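Tail spike protein gp49 (Pseudomonas phage LKA1, PDB 4RU4) probably cleaves the O-specific polysaccharide of Pseudomonas as a lyase, helping the phage degrade the host cell envelope during entry. Local coordinates at residues L118-S126 / D135-V143; A335-Y346 / G353-T364. All coordinates share one frame; numbering follows the deposited sequence. Where two conformers were deposited one is given.

Contact 1. Residues L118-S126 / D135-V143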
loop_
_atom_site.group_PDB
_atom_site.type_symbol
_atom_site.label_atom_id
_atom_site.label_comp_id
_atom_site.label_asym_id
_atom_site.label_seq_id
_atom_site.Cartn_x
_atom_site.Cartn_y
_atom_site.Cartn_z
ATOM N N LEU B 118 -11.777 18.457 28.808
ATOM C CA LEU B 118 -12.758 18.962 27.857
ATOM C C LEU B 118 -13.403 20.161 28.536
ATOM O O LEU B 118 -14.023 20.016 29.590
ATOM C CB LEU B 118 -13.824 17.901 27.572
ATOM C CG LEU B 118 -13.460 16.583 26.869
ATOM C CD1 LEU B 118 -14.713 15.955 26.238
ATOM C CD2 LEU B 118 -12.387 16.764 25.829
ATOM N N VAL B 119 -13.243 21.342 27.940
ATOM C CA VAL B 119 -13.711 22.579 28.541
ATOM C C VAL B 119 -14.830 23.131 27.684
ATOM O O VAL B 119 -14.653 23.330 26.474
ATOM C CB VAL B 119 -12.555 23.617 28.633
ATOM C CG1 VAL B 119 -13.055 24.936 29.234
ATOM C CG2 VAL B 119 -11.400 23.049 29.466
ATOM N N ALA B 120 -15.984 23.370 28.308
ATOM C CA ALA B 120 -17.193 23.778 27.598
ATOM C C ALA B 120 -16.944 25.023 26.761
ATOM O O ALA B 120 -16.331 25.961 27.239
ATOM C CB ALA B 120 -18.354 24.035 28.594
ATOM N N LEU B 121 -17.423 25.002 25.519
ATOM C CA LEU B 121 -17.419 26.162 24.622
ATOM C C LEU B 121 -18.873 26.589 24.475
ATOM O O LEU B 121 -19.764 25.819 24.826
ATOM C CB LEU B 121 -16.861 25.760 23.242
ATOM C CG LEU B 121 -15.337 25.604 23.130
ATOM C CD1 LEU B 121 -14.940 24.772 21.885
ATOM C CD2 LEU B 121 -14.676 26.986 23.092
ATOM N N PRO B 122 -19.131 27.792 23.929
ATOM C CA PRO B 122 -20.547 28.103 23.670
ATOM C C PRO B 122 -21.193 27.117 22.673
ATOM O O PRO B 122 -20.488 26.402 21.933
ATOM C CB PRO B 122 -20.496 29.512 23.057
ATOM C CG PRO B 122 -19.157 30.087 23.454
ATOM C CD PRO B 122 -18.234 28.879 23.481
ATOM N N ASN B 123 -22.526 27.083 22.669
ATOM C CA ASN B 123 -23.287 26.278 21.717
ATOM C C ASN B 123 -23.159 26.797 20.288
ATOM O O ASN B 123 -22.705 27.921 20.057
ATOM C CB ASN B 123 -24.767 26.218 22.133
ATOM C CG ASN B 123 -24.966 25.482 23.456
ATOM O OD1 ASN B 123 -24.225 24.541 23.778
ATOM N ND2 ASN B 123 -25.951 25.924 24.244
ATOM N N ILE B 124 -23.573 25.973 19.327
ATOM C CA ILE B 124 -23.482 26.338 17.923
ATOM C C ILE B 124 -24.843 26.232 17.216
ATOM O O ILE B 124 -25.728 25.513 17.687
ATOM C CB ILE B 124 -22.446 25.442 17.182
ATOM C CG1 ILE B 124 -22.881 23.967 17.192
ATOM C CG2 ILE B 124 -21.048 25.578 17.823
ATOM C CD1 ILE B 124 -22.040 23.073 16.205
ATOM N N SER B 125 -24.997 26.954 16.095
ATOM C CA SER B 125 -26.138 26.781 15.197
ATOM C C SER B 125 -26.053 25.413 14.542
ATOM O O SER B 125 -24.967 24.849 14.418
ATOM C CB SER B 125 -26.091 27.789 14.051
ATOM O OG SER B 125 -26.076 29.097 14.533
ATOM N N SER B 126 -27.191 24.906 14.082
ATOM C CA SER B 126 -27.217 23.705 13.245
ATOM C C SER B 126 -26.287 23.827 12.038
ATOM O O SER B 126 -26.137 24.903 11.453
ATOM C CB SER B 126 -28.665 23.429 12.810
ATOM O OG SER B 126 -29.450 23.201 13.968
ATOM N N ASP B 135 -20.867 28.309 13.551
ATOM C CA ASP B 135 -21.343 29.550 14.153
ATOM C C ASP B 135 -21.661 29.375 15.643
ATOM O O ASP B 135 -22.651 28.726 16.002
ATOM C CB ASP B 135 -22.608 30.045 13.427
ATOM C CG ASP B 135 -22.347 30.411 11.978
ATOM O OD1 ASP B 135 -21.239 30.916 11.672
ATOM O OD2 ASP B 135 -23.252 30.188 11.140
ATOM N N PHE B 136 -20.834 29.978 16.498
ATOM C CA PHE B 136 -20.992 29.879 17.938
ATOM C C PHE B 136 -21.951 30.935 18.459
ATOM O O PHE B 136 -22.021 32.047 17.920
ATOM C CB PHE B 136 -19.633 30.024 18.620
ATOM C CG PHE B 136 -18.798 28.770 18.555
ATOM C CD1 PHE B 136 -17.950 28.540 17.481
ATOM C CD2 PHE B 136 -18.872 27.825 19.561
ATOM C CE1 PHE B 136 -17.167 27.381 17.421
ATOM C CE2 PHE B 136 -18.103 26.657 19.503
ATOM C CZ PHE B 136 -17.259 26.440 18.409
ATOM N N ALA B 137 -22.692 30.578 19.505
ATOM C CA ALA B 137 -23.693 31.467 20.079
ATOM C C ALA B 137 -23.085 32.730 20.675
ATOM O O ALA B 137 -23.759 33.746 20.786
ATOM C CB ALA B 137 -24.509 30.733 21.131
ATOM N N SER B 138 -21.817 32.673 21.061
ATOM C CA SER B 138 -21.149 33.827 21.664
ATOM C C SER B 138 -19.650 33.634 21.488
ATOM O O SER B 138 -19.230 32.590 20.980
ATOM C CB SER B 138 -21.517 33.959 23.149
ATOM O OG SER B 138 -21.006 32.878 23.914
ATOM N N THR B 139 -18.845 34.614 21.896
ATOM C CA THR B 139 -17.401 34.582 21.591
ATOM C C THR B 139 -16.679 33.316 22.080
ATOM O O THR B 139 -16.624 33.084 23.281
ATOM C CB THR B 139 -16.672 35.773 22.273
ATOM O OG1 THR B 139 -17.250 37.004 21.838
ATOM C CG2 THR B 139 -15.186 35.756 21.930
ATOM N N PRO B 140 -16.117 32.500 21.157
ATOM C CA PRO B 140 -15.438 31.275 21.599
ATOM C C PRO B 140 -13.969 31.489 21.918
ATOM O O PRO B 140 -13.294 32.233 21.204
ATOM C CB PRO B 140 -15.557 30.355 20.380
ATOM C CG PRO B 140 -15.571 31.292 19.215
ATOM C CD PRO B 140 -16.303 32.528 19.696
ATOM N N ASN B 141 -13.472 30.825 22.961
ATOM C CA ASN B 141 -12.060 30.938 23.306
ATOM C C ASN B 141 -11.220 29.975 22.455
ATOM O O ASN B 141 -10.700 28.969 22.960
ATOM C CB ASN B 141 -11.826 30.693 24.802
ATOM C CG ASN B 141 -10.382 30.927 25.203
ATOM O OD1 ASN B 141 -9.716 31.783 24.640
ATOM N ND2 ASN B 141 -9.877 30.127 26.144
ATOM N N LEU B 142 -11.105 30.303 21.164
ATOM C CA LEU B 142 -10.420 29.458 20.180
ATOM C C LEU B 142 -9.509 30.297 19.281
ATOM O O LEU B 142 -9.856 31.428 18.946
ATOM C CB LEU B 142 -11.455 28.736 19.310
ATOM C CG LEU B 142 -12.341 27.708 20.012
ATOM C CD1 LEU B 142 -13.437 27.240 19.074
ATOM C CD2 LEU B 142 -11.483 26.515 20.464
ATOM N N VAL B 143 -8.350 29.748 18.919
ATOM C CA VAL B 143 -7.498 30.313 17.867
ATOM C C VAL B 143 -7.104 29.215 16.877
ATOM O O VAL B 143 -7.331 28.018 17.138
ATOM C CB VAL B 143 -6.195 30.968 18.421
ATOM C CG1 VAL B 143 -6.515 32.174 19.286
ATOM C CG2 VAL B 143 -5.335 29.953 19.191
HETATM O O HOH W 1 -22.808 26.264 13.170
HETATM O O HOH W 2 -24.935 30.125 17.167
HETATM O O HOH W 3 -25.926 30.796 12.622
#
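The carbonyl oxygen of Asp135 takes a hydrogen bond from Ser125 N at 2.9 Å, and a second from a water that also bonds Ser125 OG. The CA of Ile124 adds a C-H...O contact to the same oxygen, 3.2 Å from Asp135 O. Two further waters span the pair: one lies between Ser125 O and Asp135 N, the other between Ser125 OG and Asp135 OD2, while Asp135 OD1 reaches weakly to Thr180. On the other flank of Phe136, Ala137 N gives a shorter bond of 2.7 Å to Asn123 O. These two bonds flank Ile124 and Phe136, a single bridge with the pattern of an antiparallel non-hydrogen-bonded pair, beyond which the two segments do not continue as paired strands. Both segments fall in a region related to tailspike Ig-like domains, and the bridge joins the chain just past strand 113-120 to the loop that follows strand 133-135. The Phe136 ring is held from several directions. Ile124 CG2 sits over one face in a CH-pi contact, 3.7 Å from the Phe136 ring centroid; chi1 of 63° wedges CG1 between the backbone N and carbonyl carbon and leaves CG2 beside the N, over the ring. Pro140 CB lies over the opposite face, and the Pro122 carbonyl meets the edge, its O 3.2 Å from Phe136 CD2. Farther along, the Pro122 ring rests its CG 3.4 Å from Ser138 OG. Leu121 pushes its forked end obliquely against that of Leu142, CD2 standing 3.9 Å from Leu142 CG, and both leucines also touch Phe148 of strand 147-151. Val181 of strand 180-183 packs on Phe136 and Pro140, and Ile198 on Leu121 and Ile124.

Contact 2. Residues A335-Y346 / G353-T364; sequences AEDCSYENCTIY and GKDISYRHCTIT
Parts of two successive coils of a right-handed parallel beta-helix, the pectin lyase-like fold, stack here in register, strand 338-341 beside 356-359 at 4.8 Å between axes and 344-345 beside 362-364. Backbone bonds run along both pairs, among them Ile345 N to Thr362 O at 2.7 Å. Equivalent residues lie side by side. Near-equal chi1 values (-72° for Tyr340, -70° for Tyr358) set both tyrosine CG atoms anti to the carbonyl carbon, which turns the rings alike, with planes only 3° apart, but slid so far that they barely overlap, their centroids 5.3 Å apart; the hydroxyls bond Asp330 O and Thr350 O. The Ile345 side chain crosses that of Tyr358 at about a right angle and brings CD1 to the ring edge, near its plane, 4.0 Å from Tyr358 CE2. On the face of Ser339 and Glu341, Arg359 NH1 forms a 2.6 Å salt bridge with Glu341 OE2, approaching on the anti side with the carboxylate and guanidinium planes steeply turned. Ser339 OG donates to Glu341 OE2 from the opposite face of the carboxylate, also at 2.6 Å, so two donors grip one buried oxygen, while Arg314 pairs with Glu341 OE1. His360 meets His360 of both other subunits edge-to-face, and Asp355 is salt-bridged to Arg430 of the third subunit. Strands 312-314 and 317-320 flank 335-346, and strands 380-385 and 388-390 continue the stack beyond 353-364.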
loop_
_atom_site.group_PDB
_atom_site.type_symbol
_atom_site.label_atom_id
_atom_site.label_comp_id
_atom_site.label_asym_id
_atom_site.label_seq_id
_atom_site.Cartn_x
_atom_site.Cartn_y
_atom_site.Cartn_z
ATOM N N ALA B 335 -17.076 3.158 14.289
ATOM C CA ALA B 335 -15.928 3.562 13.490
ATOM C C ALA B 335 -16.436 4.091 12.159
ATOM O O ALA B 335 -17.378 3.542 11.608
ATOM C CB ALA B 335 -14.970 2.364 13.251
ATOM N N GLU B 336 -15.826 5.155 11.644
ATOM C CA GLU B 336 -16.099 5.599 10.268
ATOM C C GLU B 336 -14.814 6.029 9.590
ATOM O O GLU B 336 -14.059 6.805 10.180
ATOM C CB GLU B 336 -17.101 6.752 10.237
ATOM C CG GLU B 336 -17.179 7.454 8.886
ATOM C CD GLU B 336 -18.324 8.458 8.767
ATOM O OE1 GLU B 336 -18.816 8.967 9.789
ATOM O OE2 GLU B 336 -18.731 8.744 7.626
ATOM N N ASP B 337 -14.554 5.545 8.369
ATOM C CA ASP B 337 -13.418 6.057 7.608
ATOM C C ASP B 337 -12.135 5.673 8.337
ATOM O O ASP B 337 -11.294 6.510 8.642
ATOM C CB ASP B 337 -13.496 7.592 7.424
ATOM C CG ASP B 337 -12.456 8.124 6.439
ATOM O OD1 ASP B 337 -11.964 7.344 5.592
ATOM O OD2 ASP B 337 -12.127 9.331 6.507
ATOM N N CYS B 338 -12.003 4.394 8.652
ATOM C CA CYS B 338 -10.774 3.905 9.276
ATOM C C CYS B 338 -10.266 2.718 8.467
ATOM O O CYS B 338 -11.017 2.132 7.690
ATOM C CB CYS B 338 -11.063 3.433 10.693
ATOM S SG CYS B 338 -11.487 4.729 11.866
ATOM N N SER B 339 -9.003 2.318 8.676
ATOM C CA SER B 339 -8.457 1.206 7.898
ATOM C C SER B 339 -7.276 0.524 8.563
ATOM O O SER B 339 -6.617 1.110 9.447
ATOM C CB SER B 339 -8.025 1.669 6.483
ATOM O OG SER B 339 -7.088 2.753 6.530
ATOM N N TYR B 340 -7.046 -0.729 8.149
ATOM C CA TYR B 340 -5.761 -1.430 8.345
ATOM C C TYR B 340 -5.093 -1.494 6.963
ATOM O O TYR B 340 -5.742 -1.812 5.967
ATOM C CB TYR B 340 -5.956 -2.861 8.896
ATOM C CG TYR B 340 -6.400 -2.934 10.353
ATOM C CD1 TYR B 340 -7.715 -2.721 10.709
ATOM C CD2 TYR B 340 -5.488 -3.231 11.369
ATOM C CE1 TYR B 340 -8.126 -2.770 12.061
ATOM C CE2 TYR B 340 -5.898 -3.293 12.714
ATOM C CZ TYR B 340 -7.210 -3.064 13.038
ATOM O OH TYR B 340 -7.623 -3.098 14.346
ATOM N N GLU B 341 -3.796 -1.209 6.898
ATOM C CA GLU B 341 -3.071 -1.194 5.634
ATOM C C GLU B 341 -1.688 -1.805 5.868
ATOM O O GLU B 341 -1.040 -1.493 6.872
ATOM C CB GLU B 341 -2.912 0.261 5.157
ATOM C CG GLU B 341 -4.298 0.900 4.925
ATOM C CD GLU B 341 -4.302 2.403 4.684
ATOM O OE1 GLU B 341 -3.223 3.031 4.719
ATOM O OE2 GLU B 341 -5.423 2.953 4.492
ATOM N N ASN B 342 -1.270 -2.682 4.958
ATOM C CA ASN B 342 0.048 -3.308 5.039
ATOM C C ASN B 342 0.268 -4.001 6.370
ATOM O O ASN B 342 1.343 -3.877 6.940
ATOM C CB ASN B 342 1.167 -2.296 4.833
ATOM C CG ASN B 342 1.056 -1.551 3.505
ATOM O OD1 ASN B 342 1.017 -0.330 3.479
ATOM N ND2 ASN B 342 1.025 -2.278 2.419
ATOM N N CYS B 343 -0.745 -4.713 6.851
ATOM C CA CYS B 343 -0.654 -5.443 8.112
ATOM C C CYS B 343 -0.684 -6.945 7.882
ATOM O O CYS B 343 -1.383 -7.430 6.973
ATOM C CB CYS B 343 -1.825 -5.048 9.035
ATOM S SG CYS B 343 -1.675 -3.360 9.695
ATOM N N THR B 344 0.064 -7.676 8.703
ATOM C CA THR B 344 -0.079 -9.116 8.795
ATOM C C THR B 344 -1.013 -9.390 9.981
ATOM O O THR B 344 -0.721 -9.015 11.124
ATOM C CB THR B 344 1.295 -9.804 9.009
ATOM O OG1 THR B 344 2.170 -9.462 7.921
ATOM C CG2 THR B 344 1.138 -11.358 9.085
ATOM N N ILE B 345 -2.158 -10.006 9.701
ATOM C CA ILE B 345 -3.174 -10.233 10.730
ATOM C C ILE B 345 -3.433 -11.726 10.896
ATOM O O ILE B 345 -4.066 -12.356 10.043
ATOM C CB ILE B 345 -4.508 -9.494 10.380
ATOM C CG1 ILE B 345 -4.235 -7.994 10.151
ATOM C CG2 ILE B 345 -5.597 -9.722 11.486
ATOM C CD1 ILE B 345 -5.440 -7.194 9.610
ATOM N N TYR B 346 -2.902 -12.308 11.974
ATOM C CA TYR B 346 -3.197 -13.701 12.271
ATOM C C TYR B 346 -4.442 -13.747 13.122
ATOM O O TYR B 346 -4.448 -13.161 14.203
ATOM C CB TYR B 346 -2.058 -14.319 13.083
ATOM C CG TYR B 346 -0.763 -14.414 12.301
ATOM C CD1 TYR B 346 -0.553 -15.448 11.415
ATOM C CD2 TYR B 346 0.254 -13.461 12.466
ATOM C CE1 TYR B 346 0.672 -15.569 10.708
ATOM C CE2 TYR B 346 1.462 -13.562 11.788
ATOM C CZ TYR B 346 1.666 -14.617 10.899
ATOM O OH TYR B 346 2.863 -14.720 10.214
ATOM N N GLY B 353 -19.354 -0.660 11.560
ATOM C CA GLY B 353 -19.434 0.793 11.481
ATOM C C GLY B 353 -19.736 1.273 10.075
ATOM O O GLY B 353 -20.748 0.898 9.510
ATOM N N LYS B 354 -18.859 2.086 9.499
ATOM C CA LYS B 354 -19.127 2.705 8.187
ATOM C C LYS B 354 -17.835 3.064 7.497
ATOM O O LYS B 354 -16.963 3.644 8.125
ATOM C CB LYS B 354 -19.957 3.989 8.365
ATOM C CG LYS B 354 -20.128 4.834 7.051
ATOM C CD LYS B 354 -21.146 5.992 7.235
ATOM C CE LYS B 354 -21.165 6.963 6.049
ATOM N NZ LYS B 354 -22.130 8.104 6.337
ATOM N N ASP B 355 -17.720 2.750 6.203
ATOM C CA ASP B 355 -16.548 3.137 5.405
ATOM C C ASP B 355 -15.243 2.607 6.007
ATOM O O ASP B 355 -14.391 3.376 6.479
ATOM C CB ASP B 355 -16.491 4.667 5.197
ATOM C CG ASP B 355 -17.670 5.182 4.374
ATOM O OD1 ASP B 355 -18.359 4.358 3.731
ATOM O OD2 ASP B 355 -17.918 6.409 4.383
ATOM N N ILE B 356 -15.092 1.288 5.979
ATOM C CA ILE B 356 -13.923 0.615 6.546
ATOM C C ILE B 356 -13.176 -0.172 5.457
ATOM O O ILE B 356 -13.801 -0.822 4.627
ATOM C CB ILE B 356 -14.383 -0.383 7.599
ATOM C CG1 ILE B 356 -15.171 0.325 8.714
ATOM C CG2 ILE B 356 -13.193 -1.223 8.119
ATOM C CD1 ILE B 356 -14.466 1.475 9.406
ATOM N N SER B 357 -11.838 -0.123 5.451
ATOM C CA SER B 357 -11.090 -0.831 4.409
ATOM C C SER B 357 -9.929 -1.603 5.024
ATOM O O SER B 357 -9.366 -1.169 6.048
ATOM C CB SER B 357 -10.559 0.148 3.354
ATOM O OG SER B 357 -11.547 1.114 3.003
ATOM N N TYR B 358 -9.599 -2.736 4.402
ATOM C CA TYR B 358 -8.336 -3.444 4.614
ATOM C C TYR B 358 -7.603 -3.391 3.281
ATOM O O TYR B 358 -8.180 -3.756 2.252
ATOM C CB TYR B 358 -8.596 -4.906 5.031
ATOM C CG TYR B 358 -9.163 -4.975 6.415
ATOM C CD1 TYR B 358 -10.515 -4.759 6.635
ATOM C CD2 TYR B 358 -8.333 -5.193 7.520
ATOM C CE1 TYR B 358 -11.052 -4.784 7.940
ATOM C CE2 TYR B 358 -8.846 -5.199 8.814
ATOM C CZ TYR B 358 -10.213 -5.002 9.014
ATOM O OH TYR B 358 -10.741 -4.990 10.291
ATOM N N ARG B 359 -6.351 -2.930 3.280
ATOM C CA ARG B 359 -5.608 -2.742 2.032
ATOM C C ARG B 359 -4.248 -3.409 2.112
ATOM O O ARG B 359 -3.454 -3.079 3.002
ATOM C CB ARG B 359 -5.373 -1.261 1.751
ATOM C CG ARG B 359 -6.643 -0.410 1.771
ATOM C CD ARG B 359 -6.294 1.067 1.565
ATOM N NE ARG B 359 -7.461 1.844 1.147
ATOM C CZ ARG B 359 -8.093 2.752 1.889
ATOM N NH1 ARG B 359 -7.669 3.053 3.114
ATOM N NH2 ARG B 359 -9.152 3.386 1.388
ATOM N N HIS B 360 -3.969 -4.307 1.169
ATOM C CA HIS B 360 -2.661 -4.973 1.144
ATOM C C HIS B 360 -2.326 -5.598 2.497
ATOM O O HIS B 360 -1.167 -5.552 2.936
ATOM C CB HIS B 360 -1.570 -3.984 0.697
ATOM C CG HIS B 360 -1.536 -3.764 -0.796
ATOM N ND1 HIS B 360 -0.879 -2.706 -1.394
ATOM C CD2 HIS B 360 -2.084 -4.483 -1.808
ATOM C CE1 HIS B 360 -1.031 -2.779 -2.708
ATOM N NE2 HIS B 360 -1.743 -3.855 -2.986
ATOM N N CYS B 361 -3.338 -6.182 3.143
ATOM C CA CYS B 361 -3.120 -6.994 4.337
ATOM C C CYS B 361 -3.025 -8.477 4.013
ATOM O O CYS B 361 -3.622 -8.960 3.037
ATOM C CB CYS B 361 -4.264 -6.808 5.331
ATOM S SG CYS B 361 -4.304 -5.135 5.986
ATOM N N THR B 362 -2.302 -9.213 4.856
ATOM C CA THR B 362 -2.356 -10.671 4.818
ATOM C C THR B 362 -3.114 -11.077 6.076
ATOM O O THR B 362 -2.745 -10.653 7.186
ATOM C CB THR B 362 -0.927 -11.282 4.838
ATOM O OG1 THR B 362 -0.161 -10.678 3.787
ATOM C CG2 THR B 362 -0.950 -12.793 4.629
ATOM N N ILE B 363 -4.163 -11.884 5.916
ATOM C CA ILE B 363 -5.063 -12.196 7.039
ATOM C C ILE B 363 -5.343 -13.693 7.066
ATOM O O ILE B 363 -5.730 -14.264 6.036
ATOM C CB ILE B 363 -6.425 -11.419 6.926
ATOM C CG1 ILE B 363 -6.207 -9.960 6.479
ATOM C CG2 ILE B 363 -7.204 -11.496 8.271
ATOM C CD1 ILE B 363 -7.515 -9.154 6.232
ATOM N N THR B 364 -5.126 -14.341 8.214
ATOM C CA THR B 364 -5.515 -15.736 8.376
ATOM C C THR B 364 -6.813 -15.887 9.170
ATOM O O THR B 364 -7.322 -14.928 9.723
ATOM C CB THR B 364 -4.439 -16.565 9.093
ATOM O OG1 THR B 364 -4.308 -16.090 10.436
ATOM C CG2 THR B 364 -3.109 -16.481 8.383
HETATM O O HOH W 4 -16.613 8.302 5.672
HETATM O O HOH W 5 -21.318 10.094 9.047
HETATM O O HOH W 6 -10.289 5.176 3.637
HETATM O O HOH W 7 -11.856 3.059 4.844
HETATM O O HOH W 8 1.186 -1.547 -0.241
HETATM O O HOH W 9 1.349 -8.770 5.207
#

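Overall arrangement
Contact 1 comes first along the chain and closes before contact 2 opens; the contact centres lie about 36 Å apart and their nearest atoms about 16 Å. Contact 2 is near the centre of the chain, within the run of parallel strands, and its residues meet both other subunits. The centre of contact 1 lies about 33 Å from the chain centre, in a projecting Ig-like region, and no other subunit touches it. Strand 113-120 pairs with strands 82-86 and 221-226, tying this region to the beta-helix, and its Tyr188 hydrogen-bonds Asp337 of contact 2 in its own chain and Tyr346 across the trimer. One chain thus combines a trimer-forming shaft with a projecting Ig-like region.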